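Local coordinates for 2-hydroxyisocaproyl-CoA dehydratase activator (Clostridium difficile, PDB 4EHU), which transfers one electron to (R)-2-hydroxyisocaproyl-CoA dehydratase, coupled to ATP hydrolysis, activating that enzyme for the reductive branch of L-leucine fermentation, at residues 1-9 and 248-257. Residues are numbered along the deposited sequence; the frame is centred on the assembly and turned at random.
Sequences MYTMGLDIG and AALYAFDEAK. With ANP (phosphoaminophosphonic acid-adenylate ester), chain D.
The carbonyl oxygen of Ala-249 is gripped by two donors: Phe-253 N, one turn further along the same helix, and the hydroxyl of Thr-3, whose OG1 lies 2.9 Å from Ala-249 O. They approach from opposite faces of the carbonyl plane, the hydroxyl tilted 29° out of it with a C=O...OG1 angle of 133°. This bond pins strand 2-8, the central strand of an actin-fold ATPase sheet, to helix 243-261 near the C-terminus, which packs on one face of that sheet while helix 38-50 lies against the other. The short segments run roughly antiparallel, at 140°, and their axes come within 5.9 Å. Such closeness rests on a row of small residues. At Gly-5, CA meets the backbone N of Ala-249 at 3.5 Å and the methyl of Ala-248, 3.6 Å from its CB. Ala-252 continues the row, its methyl set against Thr-3 CB and Met-4 O. The first torsion of Thr-3 swings OG1 towards Ala-249 O and sets CG2, anti to the carbonyl carbon of its own residue, against N and CA of Phe-253. Met-4 and Leu-6 point the other way, into the layer of Leu-43, Leu-46 and Val-42. Just past the strand's C-terminal end, Gly-9 CA lies 3.4 Å from O1B of the bound ATP analogue. At the other end Met-1 bends at its third torsion and crosses the Phe-253 side chain at about a right angle, making a Met-aromatic contact oblique to the ring. Lys-257 CG rests over one face of this ring, offset toward the rim, while Met-1 SD touches Phe-253 CD1 at 3.8 Å and presses against the methyl of Ala-256, 3.5 Å from its CB.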
loop_
_atom_site.group_PDB
_atom_site.type_symbol
_atom_site.label_atom_id
_atom_site.label_comp_id
_atom_site.label_asym_id
_atom_site.label_seq_id
_atom_site.Cartn_x
_atom_site.Cartn_y
_atom_site.Cartn_z
ATOM N N MET A 1 5.158 -43.474 -14.491
ATOM C CA MET A 1 5.478 -42.201 -15.196
ATOM C C MET A 1 5.661 -41.105 -14.161
ATOM O O MET A 1 5.123 -41.194 -13.062
ATOM C CB MET A 1 4.340 -41.802 -16.143
ATOM C CG MET A 1 3.182 -41.069 -15.430
ATOM S SD MET A 1 2.156 -40.116 -16.565
ATOM C CE MET A 1 1.757 -41.381 -17.773
ATOM N N TYR A 2 6.414 -40.069 -14.507
ATOM C CA TYR A 2 6.496 -38.886 -13.649
ATOM C C TYR A 2 6.012 -37.664 -14.395
ATOM O O TYR A 2 6.265 -37.518 -15.587
ATOM C CB TYR A 2 7.933 -38.649 -13.193
ATOM C CG TYR A 2 8.497 -39.778 -12.374
ATOM C CD1 TYR A 2 8.301 -39.824 -11.002
ATOM C CD2 TYR A 2 9.215 -40.817 -12.979
ATOM C CE1 TYR A 2 8.814 -40.859 -10.241
ATOM C CE2 TYR A 2 9.727 -41.847 -12.228
ATOM C CZ TYR A 2 9.523 -41.867 -10.859
ATOM O OH TYR A 2 10.032 -42.899 -10.108
ATOM N N THR A 3 5.317 -36.774 -13.694
ATOM C CA THR A 3 5.033 -35.451 -14.232
ATOM C C THR A 3 5.504 -34.393 -13.240
ATOM O O THR A 3 5.745 -34.692 -12.076
ATOM C CB THR A 3 3.544 -35.270 -14.527
ATOM O OG1 THR A 3 2.785 -35.426 -13.318
ATOM C CG2 THR A 3 3.104 -36.301 -15.603
ATOM N N MET A 4 5.652 -33.165 -13.713
ATOM C CA MET A 4 6.148 -32.082 -12.867
ATOM C C MET A 4 5.270 -30.846 -12.986
ATOM O O MET A 4 4.813 -30.506 -14.071
ATOM C CB MET A 4 7.574 -31.716 -13.276
ATOM C CG MET A 4 8.208 -30.654 -12.401
ATOM S SD MET A 4 9.939 -30.378 -12.814
ATOM C CE MET A 4 10.728 -31.693 -11.887
ATOM N N GLY A 5 5.045 -30.190 -11.849
ATOM C CA GLY A 5 4.369 -28.905 -11.785
ATOM C C GLY A 5 5.308 -27.852 -11.212
ATOM O O GLY A 5 6.009 -28.111 -10.241
ATOM N N LEU A 6 5.341 -26.680 -11.838
ATOM C CA LEU A 6 6.125 -25.553 -11.349
ATOM C C LEU A 6 5.179 -24.386 -11.144
ATOM O O LEU A 6 4.364 -24.102 -12.009
ATOM C CB LEU A 6 7.206 -25.160 -12.357
ATOM C CG LEU A 6 8.349 -26.153 -12.559
ATOM C CD1 LEU A 6 9.251 -25.676 -13.689
ATOM C CD2 LEU A 6 9.138 -26.334 -11.271
ATOM N N ASP A 7 5.282 -23.721 -10.000
ATOM C CA ASP A 7 4.467 -22.549 -9.695
ATOM C C ASP A 7 5.428 -21.400 -9.405
ATOM O O ASP A 7 6.066 -21.351 -8.365
ATOM C CB ASP A 7 3.538 -22.854 -8.501
ATOM C CG ASP A 7 2.772 -21.620 -7.986
ATOM O OD1 ASP A 7 2.891 -20.503 -8.533
ATOM O OD2 ASP A 7 2.036 -21.787 -7.002
ATOM N N ILE A 8 5.570 -20.497 -10.363
ATOM C CA ILE A 8 6.515 -19.406 -10.243
ATOM C C ILE A 8 5.747 -18.152 -9.880
ATOM O O ILE A 8 5.177 -17.488 -10.740
ATOM C CB ILE A 8 7.287 -19.204 -11.558
ATOM C CG1 ILE A 8 7.901 -20.536 -11.999
ATOM C CG2 ILE A 8 8.359 -18.145 -11.377
ATOM C CD1 ILE A 8 8.420 -20.527 -13.439
ATOM N N GLY A 9 5.689 -17.846 -8.588
ATOM C CA GLY A 9 4.897 -16.716 -8.152
ATOM C C GLY A 9 5.730 -15.460 -8.056
ATOM O O GLY A 9 6.887 -15.438 -8.473
ATOM N N ALA A 248 -0.593 -28.060 -10.969
ATOM C CA ALA A 248 0.128 -28.099 -12.248
ATOM C C ALA A 248 0.600 -29.529 -12.577
ATOM O O ALA A 248 0.479 -29.995 -13.719
ATOM C CB ALA A 248 1.319 -27.126 -12.230
ATOM N N ALA A 249 1.126 -30.239 -11.581
ATOM C CA ALA A 249 1.628 -31.601 -11.809
ATOM C C ALA A 249 0.477 -32.533 -12.205
ATOM O O ALA A 249 0.654 -33.454 -12.985
ATOM C CB ALA A 249 2.356 -32.128 -10.560
ATOM N N LEU A 250 -0.710 -32.269 -11.676
ATOM C CA LEU A 250 -1.882 -33.078 -11.977
ATOM C C LEU A 250 -2.394 -32.777 -13.385
ATOM O O LEU A 250 -2.802 -33.692 -14.111
ATOM C CB LEU A 250 -2.983 -32.820 -10.945
ATOM C CG LEU A 250 -2.738 -33.498 -9.602
ATOM C CD1 LEU A 250 -3.565 -32.805 -8.499
ATOM C CD2 LEU A 250 -3.086 -34.973 -9.700
ATOM N N TYR A 251 -2.376 -31.510 -13.788
ATOM C CA TYR A 251 -2.723 -31.183 -15.167
ATOM C C TYR A 251 -1.684 -31.784 -16.096
ATOM O O TYR A 251 -2.000 -32.151 -17.214
ATOM C CB TYR A 251 -2.819 -29.682 -15.412
ATOM C CG TYR A 251 -4.116 -29.113 -14.924
ATOM C CD1 TYR A 251 -5.325 -29.570 -15.426
ATOM C CD2 TYR A 251 -4.139 -28.130 -13.943
ATOM C CE1 TYR A 251 -6.512 -29.082 -14.964
ATOM C CE2 TYR A 251 -5.313 -27.619 -13.500
ATOM C CZ TYR A 251 -6.505 -28.098 -13.999
ATOM O OH TYR A 251 -7.694 -27.581 -13.533
ATOM N N ALA A 252 -0.446 -31.878 -15.630
ATOM C CA ALA A 252 0.616 -32.474 -16.447
ATOM C C ALA A 252 0.342 -33.962 -16.637
ATOM O O ALA A 252 0.565 -34.513 -17.720
ATOM C CB ALA A 252 1.972 -32.250 -15.784
ATOM N N PHE A 253 -0.115 -34.612 -15.574
ATOM C CA PHE A 253 -0.535 -35.997 -15.631
ATOM C C PHE A 253 -1.695 -36.151 -16.610
ATOM O O PHE A 253 -1.694 -37.093 -17.406
ATOM C CB PHE A 253 -0.922 -36.491 -14.231
ATOM C CG PHE A 253 -1.534 -37.872 -14.214
ATOM C CD1 PHE A 253 -0.738 -39.008 -14.336
ATOM C CD2 PHE A 253 -2.899 -38.031 -14.052
ATOM C CE1 PHE A 253 -1.293 -40.267 -14.303
ATOM C CE2 PHE A 253 -3.465 -39.293 -14.021
ATOM C CZ PHE A 253 -2.659 -40.414 -14.141
ATOM N N ASP A 254 -2.663 -35.233 -16.585
ATOM C CA ASP A 254 -3.777 -35.303 -17.533
ATOM C C ASP A 254 -3.240 -35.303 -18.949
ATOM O O ASP A 254 -3.715 -36.054 -19.793
ATOM C CB ASP A 254 -4.715 -34.107 -17.423
ATOM C CG ASP A 254 -5.538 -34.111 -16.153
ATOM O OD1 ASP A 254 -5.562 -35.132 -15.435
ATOM O OD2 ASP A 254 -6.181 -33.077 -15.891
ATOM N N GLU A 255 -2.291 -34.407 -19.214
ATOM C CA GLU A 255 -1.682 -34.303 -20.540
ATOM C C GLU A 255 -1.015 -35.606 -20.931
ATOM O O GLU A 255 -1.133 -36.054 -22.068
ATOM C CB GLU A 255 -0.650 -33.176 -20.561
ATOM C CG GLU A 255 -1.249 -31.801 -20.470
ATOM C CD GLU A 255 -2.092 -31.467 -21.681
ATOM O OE1 GLU A 255 -1.663 -31.757 -22.822
ATOM O OE2 GLU A 255 -3.195 -30.932 -21.486
ATOM N N ALA A 256 -0.298 -36.210 -19.995
ATOM C CA ALA A 256 0.397 -37.461 -20.258
ATOM C C ALA A 256 -0.600 -38.576 -20.594
ATOM O O ALA A 256 -0.398 -39.341 -21.537
ATOM C CB ALA A 256 1.250 -37.835 -19.058
ATOM N N LYS A 257 -1.698 -38.639 -19.852
ATOM C CA LYS A 257 -2.716 -39.657 -20.086
ATOM C C LYS A 257 -3.432 -39.419 -21.407
ATOM O O LYS A 257 -3.814 -40.371 -22.086
ATOM C CB LYS A 257 -3.738 -39.675 -18.947
ATOM C CG LYS A 257 -3.137 -40.042 -17.605
ATOM C CD LYS A 257 -2.530 -41.446 -17.623
ATOM C CE LYS A 257 -3.595 -42.536 -17.602
ATOM N NZ LYS A 257 -3.002 -43.884 -17.332
HETATM P PG ANP D . 1.638 -14.586 -5.627
HETATM O O1G ANP D . 2.106 -14.233 -7.034
HETATM O O2G ANP D . 0.771 -15.819 -5.658
HETATM O O3G ANP D . 1.004 -13.449 -4.926
HETATM P PB ANP D . 3.744 -16.409 -4.434
HETATM O O1B ANP D . 5.214 -16.442 -4.762
HETATM O O2B ANP D . 2.900 -17.563 -4.976
HETATM N N3B ANP D . 3.138 -14.838 -4.832
HETATM P PA ANP D . 3.622 -17.783 -1.877
HETATM O O1A ANP D . 4.795 -18.616 -2.260
HETATM O O2A ANP D . 2.218 -18.345 -1.893
HETATM O O3A ANP D . 3.594 -16.459 -2.812
HETATM O "O5'" ANP D . 3.821 -17.087 -0.442
HETATM C "C5'" ANP D . 4.914 -16.188 -0.220
HETATM C "C4'" ANP D . 4.945 -15.811 1.257
HETATM O "O4'" ANP D . 4.541 -16.772 2.221
HETATM C "C3'" ANP D . 5.804 -14.714 1.859
HETATM O "O3'" ANP D . 5.383 -13.421 1.404
HETATM C "C2'" ANP D . 5.637 -14.955 3.364
HETATM O "O2'" ANP D . 4.834 -13.945 3.999
HETATM C "C1'" ANP D . 4.947 -16.310 3.514
HETATM N N9 ANP D . 5.826 -17.366 4.050
HETATM C C8 ANP D . 6.813 -18.010 3.394
HETATM N N7 ANP D . 7.372 -18.961 4.183
HETATM C C5 ANP D . 6.711 -18.918 5.366
HETATM C C6 ANP D . 6.776 -19.648 6.634
HETATM N N6 ANP D . 7.706 -20.621 6.792
HETATM N N1 ANP D . 5.897 -19.306 7.610
HETATM C C2 ANP D . 4.975 -18.346 7.453
HETATM N N3 ANP D . 4.867 -17.631 6.323
HETATM C C4 ANP D . 5.686 -17.879 5.271
#